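Local coordinates for protein oligopeptide ABC transporter OppAIV (Borrelia burgdorferi B31, PDB 4GL8) that probably binds oligopeptides in the periplasm and hands them to an ABC transporter for uptake, at residues 89-94 against 164-169; 311-316 against 391-396; 329-334 against 346-351. All blocks are in the same frame, centred on the assembly; numbering follows the deposited sequence.

In the fold
Hydrogen bonds run from backbone to backbone in contact 1 but from side chain to backbone in contacts 2 and 3. Contact 1, partly buried, joins neighbouring strands of a five-stranded antiparallel sheet, with apolar groups lining one face. Contact 2, buried although distant from the chain's centre, sets a helix against the turn between two other helices and relies on side-chain amides. Contact 3, partly buried as well, folds a loop back on itself through an arginine. Contacts 2 and 3 lie side by side, centres about 12 Å apart, and Arg315 of the former donates to Leu348 O of the latter; contact 1 lies remote, its centre about 47 Å from that of contact 2.

Contact 1. Residues 89-94 against 164-169; sequences VVYTFH and ITLKSP
The ring of Tyr91 has the carbonyl oxygen of Ile164 at its edge, near the ring plane, while the methyl CD1 of Leu166 approaches obliquely and rests 3.7 Å from Tyr91 CE1. Further along the same strand the Phe93 ring receives Ile164 in a similar slanting manner, with Ile164 CD1 4.0 Å from Phe93 CE2. Ile164 CG1 stands anti to its own carbonyl carbon (chi1 -59°), and with chi2 extended this branch carries CD1 over to the phenylalanine. Tyr91 and Ile164 share one face of the sheet, where helix 173-176 packs on them: Phe173 meets the tyrosine ring edge-to-face and touches Ile164 and Leu166, and Leu174 touches both Tyr91 and Phe93. Strands 90-95 and 161-165 run antiparallel as the third and fourth in spatial order of a five-stranded sheet. Tyr91 and Ile164 form a hydrogen-bonded pair, Tyr91 N donating to Ile164 O and Ile164 N to Tyr91 O, each at 2.8 Å. Next to them, Val90 and Thr165 make a non-hydrogen-bonded pair whose side chains lie alongside each other on the other face, Val90 CG1 being 4.0 Å from Thr165 OG1. Beyond the ladder, where both chains are already loop, one further backbone bond follows: Leu166 N to Val89 O, a short 2.6 Å, almost straight and in the carbonyl plane. That oxygen also takes a CA-H...O contact from Thr165 CA, longer at 3.4 Å. Past this bond the chain of 164-169 turns, and Val89 CG1 lies against the ring of Pro169, 3.6 Å from its CD atom.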
ATOM      1  N   VAL A  89     -13.339 -21.258   8.674  1.00 23.52           N
ATOM      2  CA  VAL A  89     -12.913 -20.240   9.639  1.00 23.50           C
ATOM      3  C   VAL A  89     -11.612 -20.536  10.342  1.00 23.10           C
ATOM      4  O   VAL A  89     -11.005 -19.619  10.845  1.00 23.71           O
ATOM      5  CB  VAL A  89     -13.987 -19.895  10.687  1.00 24.07           C
ATOM      6  CG1 VAL A  89     -15.261 -19.449  10.024  1.00 24.32           C
ATOM      7  CG2 VAL A  89     -14.246 -21.033  11.658  1.00 24.83           C
ATOM      8  N   VAL A  90     -11.190 -21.803  10.401  1.00 23.86           N
ATOM      9  CA  VAL A  90      -9.995 -22.199  11.170  1.00 23.14           C
ATOM     10  C   VAL A  90      -8.866 -22.634  10.270  1.00 22.32           C
ATOM     11  O   VAL A  90      -8.957 -23.662   9.599  1.00 23.71           O
ATOM     12  CB  VAL A  90     -10.296 -23.339  12.161  1.00 24.60           C
ATOM     13  CG1 VAL A  90      -9.105 -23.550  13.111  1.00 24.55           C
ATOM     14  CG2 VAL A  90     -11.550 -23.032  12.967  1.00 24.93           C
ATOM     15  N   TYR A  91      -7.803 -21.844  10.253  1.00 21.32           N
ATOM     16  CA  TYR A  91      -6.611 -22.120   9.444  1.00 21.09           C
ATOM     17  C   TYR A  91      -5.506 -22.621  10.330  1.00 21.32           C
ATOM     18  O   TYR A  91      -5.271 -22.070  11.420  1.00 21.18           O
ATOM     19  CB  TYR A  91      -6.098 -20.850   8.756  1.00 20.49           C
ATOM     20  CG  TYR A  91      -6.962 -20.402   7.632  1.00 20.55           C
ATOM     21  CD1 TYR A  91      -8.227 -19.913   7.874  1.00 20.71           C
ATOM     22  CD2 TYR A  91      -6.521 -20.462   6.329  1.00 20.76           C
ATOM     23  CE1 TYR A  91      -9.041 -19.499   6.845  1.00 21.21           C
ATOM     24  CE2 TYR A  91      -7.326 -20.053   5.288  1.00 21.08           C
ATOM     25  CZ  TYR A  91      -8.587 -19.570   5.550  1.00 21.22           C
ATOM     26  OH  TYR A  91      -9.396 -19.128   4.533  1.00 21.35           O
ATOM     27  N   THR A  92      -4.817 -23.655   9.858  1.00 22.12           N
ATOM     28  CA  THR A  92      -3.806 -24.344  10.655  1.00 22.53           C
ATOM     29  C   THR A  92      -2.558 -24.389   9.769  1.00 23.17           C
ATOM     30  O   THR A  92      -2.559 -25.034   8.710  1.00 25.29           O
ATOM     31  CB  THR A  92      -4.314 -25.749  11.095  1.00 23.47           C
ATOM     32  OG1 THR A  92      -5.570 -25.622  11.801  1.00 23.09           O
ATOM     33  CG2 THR A  92      -3.305 -26.492  12.002  1.00 23.80           C
ATOM     34  N   PHE A  93      -1.524 -23.655  10.185  1.00 21.93           N
ATOM     35  CA  PHE A  93      -0.262 -23.559   9.465  1.00 21.47           C
ATOM     36  C   PHE A  93       0.805 -24.482  10.081  1.00 22.06           C
ATOM     37  O   PHE A  93       1.033 -24.489  11.298  1.00 21.40           O
ATOM     38  CB  PHE A  93       0.202 -22.091   9.456  1.00 20.17           C
ATOM     39  CG  PHE A  93      -0.771 -21.178   8.798  1.00 19.14           C
ATOM     40  CD1 PHE A  93      -0.775 -21.035   7.409  1.00 18.90           C
ATOM     41  CD2 PHE A  93      -1.739 -20.527   9.533  1.00 18.73           C
ATOM     42  CE1 PHE A  93      -1.711 -20.246   6.784  1.00 18.47           C
ATOM     43  CE2 PHE A  93      -2.677 -19.707   8.907  1.00 18.21           C
ATOM     44  CZ  PHE A  93      -2.678 -19.588   7.536  1.00 18.12           C
ATOM     45  N   HIS A  94       1.445 -25.268   9.216  1.00 22.69           N
ATOM     46  CA  HIS A  94       2.527 -26.183   9.614  1.00 23.48           C
ATOM     47  C   HIS A  94       3.839 -25.534   9.228  1.00 23.15           C
ATOM     48  O   HIS A  94       4.105 -25.337   8.039  1.00 21.92           O
ATOM     49  CB  HIS A  94       2.357 -27.535   8.917  1.00 24.55           C
ATOM     50  CG  HIS A  94       1.001 -28.114   9.104  1.00 25.19           C
ATOM     51  ND1 HIS A  94       0.629 -28.771  10.268  1.00 26.09           N
ATOM     52  CD2 HIS A  94      -0.094 -28.093   8.311  1.00 25.35           C
ATOM     53  CE1 HIS A  94      -0.638 -29.145  10.168  1.00 26.29           C
ATOM     54  NE2 HIS A  94      -1.103 -28.740   8.995  1.00 26.39           N
ATOM     55  N   ILE A 164      -4.910 -20.086  13.340  1.00 19.76           N
ATOM     56  CA  ILE A 164      -5.609 -18.812  13.303  1.00 20.33           C
ATOM     57  C   ILE A 164      -7.088 -19.039  12.970  1.00 21.50           C
ATOM     58  O   ILE A 164      -7.429 -19.636  11.920  1.00 21.68           O
ATOM     59  CB  ILE A 164      -4.998 -17.866  12.267  1.00 20.18           C
ATOM     60  CG1 ILE A 164      -3.540 -17.621  12.600  1.00 19.93           C
ATOM     61  CG2 ILE A 164      -5.751 -16.535  12.249  1.00 19.81           C
ATOM     62  CD1 ILE A 164      -2.851 -16.727  11.608  1.00 19.72           C
ATOM     63  N   THR A 165      -7.943 -18.581  13.874  1.00 21.64           N
ATOM     64  CA  THR A 165      -9.388 -18.692  13.739  1.00 23.22           C
ATOM     65  C   THR A 165      -9.955 -17.345  13.263  1.00 23.19           C
ATOM     66  O   THR A 165      -9.747 -16.326  13.916  1.00 23.64           O
ATOM     67  CB  THR A 165     -10.053 -19.123  15.084  1.00 23.63           C
ATOM     68  OG1 THR A 165      -9.497 -20.364  15.504  1.00 24.82           O
ATOM     69  CG2 THR A 165     -11.551 -19.335  14.936  1.00 24.45           C
ATOM     70  N   LEU A 166     -10.658 -17.352  12.125  1.00 23.33           N
ATOM     71  CA  LEU A 166     -11.263 -16.146  11.570  1.00 22.90           C
ATOM     72  C   LEU A 166     -12.611 -15.844  12.203  1.00 24.21           C
ATOM     73  O   LEU A 166     -13.309 -16.727  12.639  1.00 24.12           O
ATOM     74  CB  LEU A 166     -11.429 -16.253  10.065  1.00 22.27           C
ATOM     75  CG  LEU A 166     -10.184 -16.468   9.196  1.00 22.28           C
ATOM     76  CD1 LEU A 166     -10.510 -16.192   7.727  1.00 22.18           C
ATOM     77  CD2 LEU A 166      -9.009 -15.606   9.647  1.00 21.74           C
ATOM     78  N   LYS A 167     -12.931 -14.568  12.279  1.00 25.33           N
ATOM     79  CA  LYS A 167     -14.245 -14.065  12.694  1.00 28.51           C
ATOM     80  C   LYS A 167     -15.368 -14.619  11.777  1.00 28.31           C
ATOM     81  O   LYS A 167     -16.420 -15.036  12.223  1.00 27.51           O
ATOM     82  CB  LYS A 167     -14.139 -12.537  12.582  1.00 31.70           C
ATOM     83  CG  LYS A 167     -15.140 -11.695  13.330  1.00 35.05           C
ATOM     84  CD  LYS A 167     -14.789 -10.223  13.119  1.00 36.19           C
ATOM     85  CE  LYS A 167     -16.047  -9.397  12.992  1.00 39.33           C
ATOM     86  NZ  LYS A 167     -16.928  -9.646  14.183  1.00 42.23           N
ATOM     87  N   SER A 168     -15.096 -14.612  10.476  1.00 28.16           N
ATOM     88  CA  SER A 168     -15.982 -15.144   9.448  1.00 28.44           C
ATOM     89  C   SER A 168     -15.090 -15.577   8.269  1.00 27.21           C
ATOM     90  O   SER A 168     -13.966 -15.110   8.144  1.00 27.19           O
ATOM     91  CB  SER A 168     -17.008 -14.094   8.997  1.00 29.17           C
ATOM     92  OG  SER A 168     -16.364 -12.889   8.578  1.00 30.09           O
ATOM     93  N   PRO A 169     -15.573 -16.496   7.428  1.00 27.43           N
ATOM     94  CA  PRO A 169     -14.776 -16.926   6.281  1.00 26.76           C
ATOM     95  C   PRO A 169     -14.353 -15.779   5.381  1.00 27.16           C
ATOM     96  O   PRO A 169     -15.100 -14.808   5.203  1.00 26.50           O
ATOM     97  CB  PRO A 169     -15.719 -17.880   5.522  1.00 27.88           C
ATOM     98  CG  PRO A 169     -16.628 -18.427   6.589  1.00 28.80           C
ATOM     99  CD  PRO A 169     -16.827 -17.275   7.557  1.00 27.86           C
TER

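Contact 2. Residues 311-316 against 391-396; sequences FAIDRK and NQWKKN
In Gln392 the bend at chi2 (-71°) turns the amide so that OE1 meets the backbone N of Asp314 at 2.9 Å. One turn later Asn396 holds CG anti to its own carbonyl carbon (chi1 -63°), and its ND2 donates to Ala312 O at 2.8 Å. The two bonds differ in approach: Ala312 O lies close to the amide plane of Asn396, whereas Asp314 N donates from above the carbonyl plane of Gln392, 39° out of it and off the lone-pair directions of OE1. One amide accepts and the other donates, so that main-chain polar groups of residues 312-314 find partners on the face of helix 380-397. Gln392 OE1 also abuts Asp314 CB. Trp393 completes the interface with its indole. The methyl of Ala312 comes in at the ring edge, in plane, 3.9 Å from CD1 of Trp393, and Ile313 slants against the indole in a tight contact, its CD1 3.2 Å from NE1 of Trp393. The indole N-H is turned to another partner, the carbonyl oxygen of Leu309, tying the ring to the last turn of helix 303-311. Ile313 also packs on Ile389 and Leu495, which extends the apolar patch to strand 492-504. The carboxylate of Asp314 caps a backbone N in the first turn of helix 315-323, and OD2 also bonds to Thr317 OG1. The contact therefore illustrates a short helix-to-helix connection whose last residue, Asp314, N-caps the next helix, braced by glutamine and asparagine amides from a third helix packed against it.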
ATOM      1  N   PHE A 311     -15.708  16.406 -11.201  1.00 20.76           N
ATOM      2  CA  PHE A 311     -16.129  16.569 -12.598  1.00 22.85           C
ATOM      3  C   PHE A 311     -15.305  17.603 -13.386  1.00 23.05           C
ATOM      4  O   PHE A 311     -15.293  17.555 -14.610  1.00 23.10           O
ATOM      5  CB  PHE A 311     -17.597  16.978 -12.678  1.00 24.25           C
ATOM      6  CG  PHE A 311     -18.548  15.839 -12.625  1.00 26.30           C
ATOM      7  CD1 PHE A 311     -19.176  15.492 -11.448  1.00 27.49           C
ATOM      8  CD2 PHE A 311     -18.851  15.130 -13.753  1.00 29.16           C
ATOM      9  CE1 PHE A 311     -20.067  14.439 -11.394  1.00 28.64           C
ATOM     10  CE2 PHE A 311     -19.746  14.070 -13.705  1.00 30.44           C
ATOM     11  CZ  PHE A 311     -20.358  13.733 -12.522  1.00 29.37           C
ATOM     12  N   ALA A 312     -14.639  18.529 -12.696  1.00 22.56           N
ATOM     13  CA  ALA A 312     -13.809  19.537 -13.352  1.00 23.55           C
ATOM     14  C   ALA A 312     -12.435  19.030 -13.829  1.00 24.03           C
ATOM     15  O   ALA A 312     -11.699  19.790 -14.476  1.00 25.38           O
ATOM     16  CB  ALA A 312     -13.615  20.716 -12.425  1.00 23.79           C
ATOM     17  N   ILE A 313     -12.068  17.777 -13.530  1.00 23.19           N
ATOM     18  CA  ILE A 313     -10.776  17.227 -13.992  1.00 22.81           C
ATOM     19  C   ILE A 313     -10.902  16.401 -15.275  1.00 22.74           C
ATOM     20  O   ILE A 313     -11.637  15.425 -15.320  1.00 21.91           O
ATOM     21  CB  ILE A 313     -10.161  16.255 -12.980  1.00 22.54           C
ATOM     22  CG1 ILE A 313     -10.065  16.850 -11.546  1.00 22.95           C
ATOM     23  CG2 ILE A 313      -8.824  15.736 -13.490  1.00 23.06           C
ATOM     24  CD1 ILE A 313      -9.159  18.030 -11.424  1.00 23.41           C
ATOM     25  N   ASP A 314     -10.127  16.739 -16.297  1.00 23.66           N
ATOM     26  CA  ASP A 314     -10.108  15.942 -17.529  1.00 24.71           C
ATOM     27  C   ASP A 314      -9.171  14.728 -17.341  1.00 23.90           C
ATOM     28  O   ASP A 314      -7.964  14.839 -17.578  1.00 24.37           O
ATOM     29  CB  ASP A 314      -9.644  16.826 -18.696  1.00 26.37           C
ATOM     30  CG  ASP A 314      -9.610  16.089 -20.024  1.00 28.09           C
ATOM     31  OD1 ASP A 314     -10.022  14.905 -20.106  1.00 28.56           O
ATOM     32  OD2 ASP A 314      -9.161  16.717 -20.995  1.00 29.58           O
ATOM     33  N   ARG A 315      -9.741  13.589 -16.936  1.00 22.73           N
ATOM     34  CA  ARG A 315      -8.988  12.386 -16.572  1.00 21.64           C
ATOM     35  C   ARG A 315      -8.225  11.757 -17.711  1.00 22.63           C
ATOM     36  O   ARG A 315      -7.115  11.285 -17.504  1.00 22.05           O
ATOM     37  CB  ARG A 315      -9.927  11.312 -15.984  1.00 20.99           C
ATOM     38  CG  ARG A 315     -10.383  11.640 -14.571  1.00 19.94           C
ATOM     39  CD  ARG A 315     -11.592  10.834 -14.123  1.00 19.60           C
ATOM     40  NE  ARG A 315     -11.965  11.189 -12.750  1.00 18.76           N
ATOM     41  CZ  ARG A 315     -12.647  12.275 -12.407  1.00 18.27           C
ATOM     42  NH1 ARG A 315     -13.073  13.126 -13.330  1.00 18.95           N
ATOM     43  NH2 ARG A 315     -12.910  12.498 -11.136  1.00 17.34           N
ATOM     44  N   LYS A 316      -8.834  11.705 -18.885  1.00 24.13           N
ATOM     45  CA  LYS A 316      -8.185  11.167 -20.084  1.00 26.40           C
ATOM     46  C   LYS A 316      -6.931  11.967 -20.450  1.00 27.68           C
ATOM     47  O   LYS A 316      -5.887  11.392 -20.768  1.00 28.62           O
ATOM     48  CB  LYS A 316      -9.140  11.143 -21.277  1.00 27.38           C
ATOM     49  N   ASN A 391      -4.324  23.592 -12.527  1.00 24.21           N
ATOM     50  CA  ASN A 391      -4.723  24.192 -13.783  1.00 25.78           C
ATOM     51  C   ASN A 391      -6.121  23.801 -14.257  1.00 24.70           C
ATOM     52  O   ASN A 391      -6.800  24.610 -14.876  1.00 24.51           O
ATOM     53  CB  ASN A 391      -3.700  23.834 -14.883  1.00 28.38           C
ATOM     54  CG  ASN A 391      -4.054  24.433 -16.229  1.00 30.70           C
ATOM     55  OD1 ASN A 391      -4.850  23.886 -17.009  1.00 33.13           O
ATOM     56  ND2 ASN A 391      -3.465  25.558 -16.512  1.00 32.68           N
ATOM     57  N   GLN A 392      -6.532  22.564 -14.017  1.00 23.80           N
ATOM     58  CA  GLN A 392      -7.896  22.156 -14.342  1.00 24.09           C
ATOM     59  C   GLN A 392      -8.907  22.948 -13.506  1.00 23.45           C
ATOM     60  O   GLN A 392      -9.853  23.505 -14.042  1.00 24.17           O
ATOM     61  CB  GLN A 392      -8.103  20.649 -14.132  1.00 24.17           C
ATOM     62  CG  GLN A 392      -7.338  19.769 -15.113  1.00 24.76           C
ATOM     63  CD  GLN A 392      -7.904  19.836 -16.515  1.00 25.66           C
ATOM     64  OE1 GLN A 392      -9.016  19.393 -16.760  1.00 26.01           O
ATOM     65  NE2 GLN A 392      -7.157  20.436 -17.430  1.00 26.14           N
ATOM     66  N   TRP A 393      -8.713  22.992 -12.191  1.00 23.01           N
ATOM     67  CA  TRP A 393      -9.567  23.819 -11.326  1.00 22.06           C
ATOM     68  C   TRP A 393      -9.571  25.332 -11.666  1.00 23.45           C
ATOM     69  O   TRP A 393     -10.629  25.993 -11.650  1.00 22.04           O
ATOM     70  CB  TRP A 393      -9.234  23.550  -9.877  1.00 21.26           C
ATOM     71  CG  TRP A 393      -9.605  22.142  -9.492  1.00 21.03           C
ATOM     72  CD1 TRP A 393     -10.525  21.339 -10.103  1.00 21.12           C
ATOM     73  CD2 TRP A 393      -9.086  21.390  -8.409  1.00 21.22           C
ATOM     74  NE1 TRP A 393     -10.619  20.137  -9.469  1.00 21.23           N
ATOM     75  CE2 TRP A 393      -9.755  20.138  -8.411  1.00 21.17           C
ATOM     76  CE3 TRP A 393      -8.133  21.648  -7.413  1.00 21.20           C
ATOM     77  CZ2 TRP A 393      -9.480  19.156  -7.497  1.00 19.66           C
ATOM     78  CZ3 TRP A 393      -7.874  20.666  -6.493  1.00 20.30           C
ATOM     79  CH2 TRP A 393      -8.550  19.438  -6.543  1.00 20.26           C
ATOM     80  N   LYS A 394      -8.418  25.872 -12.030  1.00 24.47           N
ATOM     81  CA  LYS A 394      -8.381  27.267 -12.423  1.00 26.54           C
ATOM     82  C   LYS A 394      -9.153  27.474 -13.729  1.00 27.73           C
ATOM     83  O   LYS A 394     -10.093  28.261 -13.772  1.00 28.77           O
ATOM     84  CB  LYS A 394      -6.944  27.774 -12.548  1.00 27.70           C
ATOM     85  CG  LYS A 394      -6.832  29.222 -13.018  1.00 29.76           C
ATOM     86  CD  LYS A 394      -7.720  30.160 -12.192  1.00 30.57           C
ATOM     87  CE  LYS A 394      -7.361  31.635 -12.376  1.00 32.43           C
ATOM     88  NZ  LYS A 394      -8.105  32.458 -11.379  1.00 32.94           N
ATOM     89  N   LYS A 395      -8.782  26.742 -14.767  1.00 28.06           N
ATOM     90  CA  LYS A 395      -9.444  26.844 -16.069  1.00 29.09           C
ATOM     91  C   LYS A 395     -10.947  26.517 -16.049  1.00 28.74           C
ATOM     92  O   LYS A 395     -11.730  27.244 -16.613  1.00 28.16           O
ATOM     93  CB  LYS A 395      -8.739  25.932 -17.076  1.00 31.11           C
ATOM     94  CG  LYS A 395      -9.272  26.041 -18.497  1.00 33.94           C
ATOM     95  CD  LYS A 395      -8.262  25.571 -19.545  1.00 36.67           C
ATOM     96  CE  LYS A 395      -7.876  24.096 -19.412  1.00 36.37           C
ATOM     97  NZ  LYS A 395      -8.981  23.177 -19.762  1.00 36.56           N
ATOM     98  N   ASN A 396     -11.371  25.435 -15.399  1.00 27.40           N
ATOM     99  CA  ASN A 396     -12.780  24.995 -15.534  1.00 26.83           C
ATOM    100  C   ASN A 396     -13.719  25.523 -14.478  1.00 26.08           C
ATOM    101  O   ASN A 396     -14.922  25.576 -14.703  1.00 25.89           O
ATOM    102  CB  ASN A 396     -12.870  23.478 -15.538  1.00 26.39           C
ATOM    103  CG  ASN A 396     -12.145  22.869 -16.711  1.00 27.61           C
ATOM    104  OD1 ASN A 396     -12.168  23.413 -17.799  1.00 27.55           O
ATOM    105  ND2 ASN A 396     -11.513  21.721 -16.493  1.00 28.03           N
TER

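Contact 3. Residues 329-334 against 346-351; sequences PTRRAT and LSLFDA
The end of strand 328-329 and the loop after it meet the residues leading into helix 351-361, and each of these two limbs carries an ST turn: Thr330 OG1 accepts from Arg332 N, and Ser347 OG from Phe349 N. Arg331 spans the gap between the limbs. Its chain is bent at chi2 (-90°) and again at chi3 (-54°), a curl that brings the guanidinium beside the backbone of the opposite limb. NH1 of Arg331 donates to Ser347 O at 2.9 Å, meeting the oxygen on a lone pair in the carbonyl plane, and that oxygen in turn lies in the plane of the guanidinium. Leu346 comes over one guanidinium face, its CB 3.7 Å from Arg331 NH1, and the two side chains cross at about a right angle. Arg331 NH2 bonds outside the loop, to Ile486 O. The two hydrogen bonds, with the leucine over one face, hold the orientation of the flat group. Leu348 adds an apolar contact: its CD2 is 3.8 Å from Thr330 CA, and its CD1 lies 4.2 Å from CB of Pro329, whose ring it crosses obliquely. Beyond these residues, Arg332 forms salt bridges with Asp336 and Glu482. Around the whole, Ile486 of helix 471-489 packs on Leu346; Arg315 of helix 315-323 touches Pro329 and Arg331 and reaches both limbs, its NH1 donating to Leu348 O and its NE making a weak bond to Thr330 O; Thr330 pairs through its backbone with Leu495 of strand 492-504, and Asp350 N-caps helix 351-361.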
ATOM      1  N   PRO A 329      -7.739   5.988 -16.914  1.00 24.56           N
ATOM      2  CA  PRO A 329      -8.561   7.033 -16.294  1.00 23.50           C
ATOM      3  C   PRO A 329      -9.890   6.464 -15.804  1.00 22.94           C
ATOM      4  O   PRO A 329     -10.466   5.643 -16.476  1.00 24.14           O
ATOM      5  CB  PRO A 329      -8.742   8.052 -17.427  1.00 24.28           C
ATOM      6  CG  PRO A 329      -8.590   7.263 -18.673  1.00 26.02           C
ATOM      7  CD  PRO A 329      -7.668   6.117 -18.383  1.00 25.77           C
ATOM      8  N   THR A 330     -10.347   6.865 -14.623  1.00 22.14           N
ATOM      9  CA  THR A 330     -11.524   6.233 -14.002  1.00 22.05           C
ATOM     10  C   THR A 330     -12.223   7.102 -12.936  1.00 20.82           C
ATOM     11  O   THR A 330     -11.621   7.968 -12.316  1.00 20.31           O
ATOM     12  CB  THR A 330     -11.197   4.841 -13.380  1.00 21.96           C
ATOM     13  OG1 THR A 330     -12.395   4.093 -13.209  1.00 21.55           O
ATOM     14  CG2 THR A 330     -10.551   4.974 -12.012  1.00 21.52           C
ATOM     15  N   ARG A 331     -13.513   6.846 -12.750  1.00 20.95           N
ATOM     16  CA  ARG A 331     -14.275   7.377 -11.645  1.00 20.11           C
ATOM     17  C   ARG A 331     -14.367   6.333 -10.528  1.00 20.00           C
ATOM     18  O   ARG A 331     -14.890   6.624  -9.443  1.00 18.90           O
ATOM     19  CB  ARG A 331     -15.657   7.752 -12.125  1.00 20.82           C
ATOM     20  CG  ARG A 331     -15.672   8.984 -13.011  1.00 21.11           C
ATOM     21  CD  ARG A 331     -15.842  10.231 -12.170  1.00 20.59           C
ATOM     22  NE  ARG A 331     -17.015  10.120 -11.311  1.00 20.46           N
ATOM     23  CZ  ARG A 331     -18.279  10.232 -11.737  1.00 20.98           C
ATOM     24  NH1 ARG A 331     -18.556  10.506 -12.996  1.00 21.54           N
ATOM     25  NH2 ARG A 331     -19.272  10.084 -10.873  1.00 20.98           N
ATOM     26  N   ARG A 332     -13.850   5.129 -10.806  1.00 20.37           N
ATOM     27  CA  ARG A 332     -13.873   4.014  -9.863  1.00 20.18           C
ATOM     28  C   ARG A 332     -12.911   4.187  -8.709  1.00 19.35           C
ATOM     29  O   ARG A 332     -11.867   4.840  -8.829  1.00 19.01           O
ATOM     30  CB  ARG A 332     -13.555   2.668 -10.551  1.00 20.85           C
ATOM     31  CG  ARG A 332     -14.605   2.165 -11.563  1.00 21.61           C
ATOM     32  CD  ARG A 332     -15.685   1.285 -10.948  1.00 21.84           C
ATOM     33  NE  ARG A 332     -15.063   0.177 -10.241  1.00 21.78           N
ATOM     34  CZ  ARG A 332     -14.659  -0.972 -10.782  1.00 22.68           C
ATOM     35  NH1 ARG A 332     -14.877  -1.263 -12.057  1.00 23.58           N
ATOM     36  NH2 ARG A 332     -14.062  -1.873 -10.017  1.00 22.65           N
ATOM     37  N   ALA A 333     -13.278   3.556  -7.594  1.00 19.11           N
ATOM     38  CA  ALA A 333     -12.465   3.525  -6.374  1.00 18.16           C
ATOM     39  C   ALA A 333     -11.617   2.252  -6.236  1.00 18.37           C
ATOM     40  O   ALA A 333     -10.724   2.182  -5.402  1.00 17.97           O
ATOM     41  CB  ALA A 333     -13.389   3.657  -5.173  1.00 18.23           C
ATOM     42  N   THR A 334     -11.941   1.212  -6.995  1.00 19.34           N
ATOM     43  CA  THR A 334     -11.200  -0.047  -6.919  1.00 19.80           C
ATOM     44  C   THR A 334     -10.737  -0.466  -8.310  1.00 20.16           C
ATOM     45  O   THR A 334     -11.374  -0.144  -9.294  1.00 19.64           O
ATOM     46  CB  THR A 334     -12.065  -1.197  -6.378  1.00 20.66           C
ATOM     47  OG1 THR A 334     -12.988  -1.590  -7.385  1.00 21.62           O
ATOM     48  CG2 THR A 334     -12.864  -0.781  -5.124  1.00 20.43           C
ATOM     49  N   LEU A 346     -19.845   5.924 -16.215  1.00 38.30           N
ATOM     50  CA  LEU A 346     -19.717   7.230 -15.566  1.00 34.35           C
ATOM     51  C   LEU A 346     -18.846   8.218 -16.339  1.00 32.09           C
ATOM     52  O   LEU A 346     -17.796   7.873 -16.859  1.00 31.53           O
ATOM     53  CB  LEU A 346     -19.184   7.077 -14.132  1.00 32.00           C
ATOM     54  CG  LEU A 346     -20.081   6.273 -13.180  1.00 32.43           C
ATOM     55  CD1 LEU A 346     -19.379   5.971 -11.864  1.00 30.81           C
ATOM     56  CD2 LEU A 346     -21.400   6.986 -12.928  1.00 32.51           C
ATOM     57  N   SER A 347     -19.273   9.468 -16.374  1.00 30.72           N
ATOM     58  CA  SER A 347     -18.536  10.478 -17.134  1.00 30.54           C
ATOM     59  C   SER A 347     -17.130  10.730 -16.527  1.00 27.45           C
ATOM     60  O   SER A 347     -16.975  10.924 -15.339  1.00 25.43           O
ATOM     61  CB  SER A 347     -19.348  11.774 -17.232  1.00 30.68           C
ATOM     62  OG  SER A 347     -18.501  12.848 -17.632  1.00 31.98           O
ATOM     63  N   LEU A 348     -16.112  10.723 -17.372  1.00 27.29           N
ATOM     64  CA  LEU A 348     -14.744  10.948 -16.915  1.00 26.25           C
ATOM     65  C   LEU A 348     -14.425  12.420 -16.717  1.00 25.19           C
ATOM     66  O   LEU A 348     -13.396  12.743 -16.141  1.00 24.49           O
ATOM     67  CB  LEU A 348     -13.743  10.335 -17.887  1.00 27.91           C
ATOM     68  CG  LEU A 348     -13.713   8.802 -17.940  1.00 28.83           C
ATOM     69  CD1 LEU A 348     -12.621   8.326 -18.897  1.00 29.89           C
ATOM     70  CD2 LEU A 348     -13.466   8.244 -16.557  1.00 28.45           C
ATOM     71  N   PHE A 349     -15.306  13.301 -17.179  1.00 24.93           N
ATOM     72  CA  PHE A 349     -15.008  14.717 -17.244  1.00 24.91           C
ATOM     73  C   PHE A 349     -16.243  15.477 -17.689  1.00 25.77           C
ATOM     74  O   PHE A 349     -16.812  15.127 -18.726  1.00 27.43           O
ATOM     75  CB  PHE A 349     -13.861  14.929 -18.259  1.00 25.54           C
ATOM     76  CG  PHE A 349     -13.561  16.368 -18.578  1.00 25.54           C
ATOM     77  CD1 PHE A 349     -13.401  16.777 -19.902  1.00 27.23           C
ATOM     78  CD2 PHE A 349     -13.428  17.289 -17.584  1.00 24.21           C
ATOM     79  CE1 PHE A 349     -13.110  18.101 -20.204  1.00 28.35           C
ATOM     80  CE2 PHE A 349     -13.132  18.609 -17.854  1.00 25.21           C
ATOM     81  CZ  PHE A 349     -12.980  19.034 -19.168  1.00 27.36           C
ATOM     82  N   ASP A 350     -16.661  16.505 -16.942  1.00 25.44           N
ATOM     83  CA  ASP A 350     -17.774  17.394 -17.399  1.00 27.96           C
ATOM     84  C   ASP A 350     -17.692  18.761 -16.789  1.00 27.80           C
ATOM     85  O   ASP A 350     -18.215  19.000 -15.693  1.00 26.96           O
ATOM     86  CB  ASP A 350     -19.151  16.788 -17.100  1.00 28.86           C
ATOM     87  CG  ASP A 350     -20.283  17.514 -17.799  1.00 31.21           C
ATOM     88  OD1 ASP A 350     -20.137  18.690 -18.237  1.00 31.73           O
ATOM     89  OD2 ASP A 350     -21.350  16.874 -17.920  1.00 33.48           O
ATOM     90  N   ALA A 351     -17.049  19.660 -17.523  1.00 28.38           N
ATOM     91  CA  ALA A 351     -16.776  20.993 -17.032  1.00 28.78           C
ATOM     92  C   ALA A 351     -18.044  21.823 -16.820  1.00 29.64           C
ATOM     93  O   ALA A 351     -18.108  22.600 -15.864  1.00 28.88           O
ATOM     94  CB  ALA A 351     -15.800  21.722 -17.957  1.00 29.02           C
TER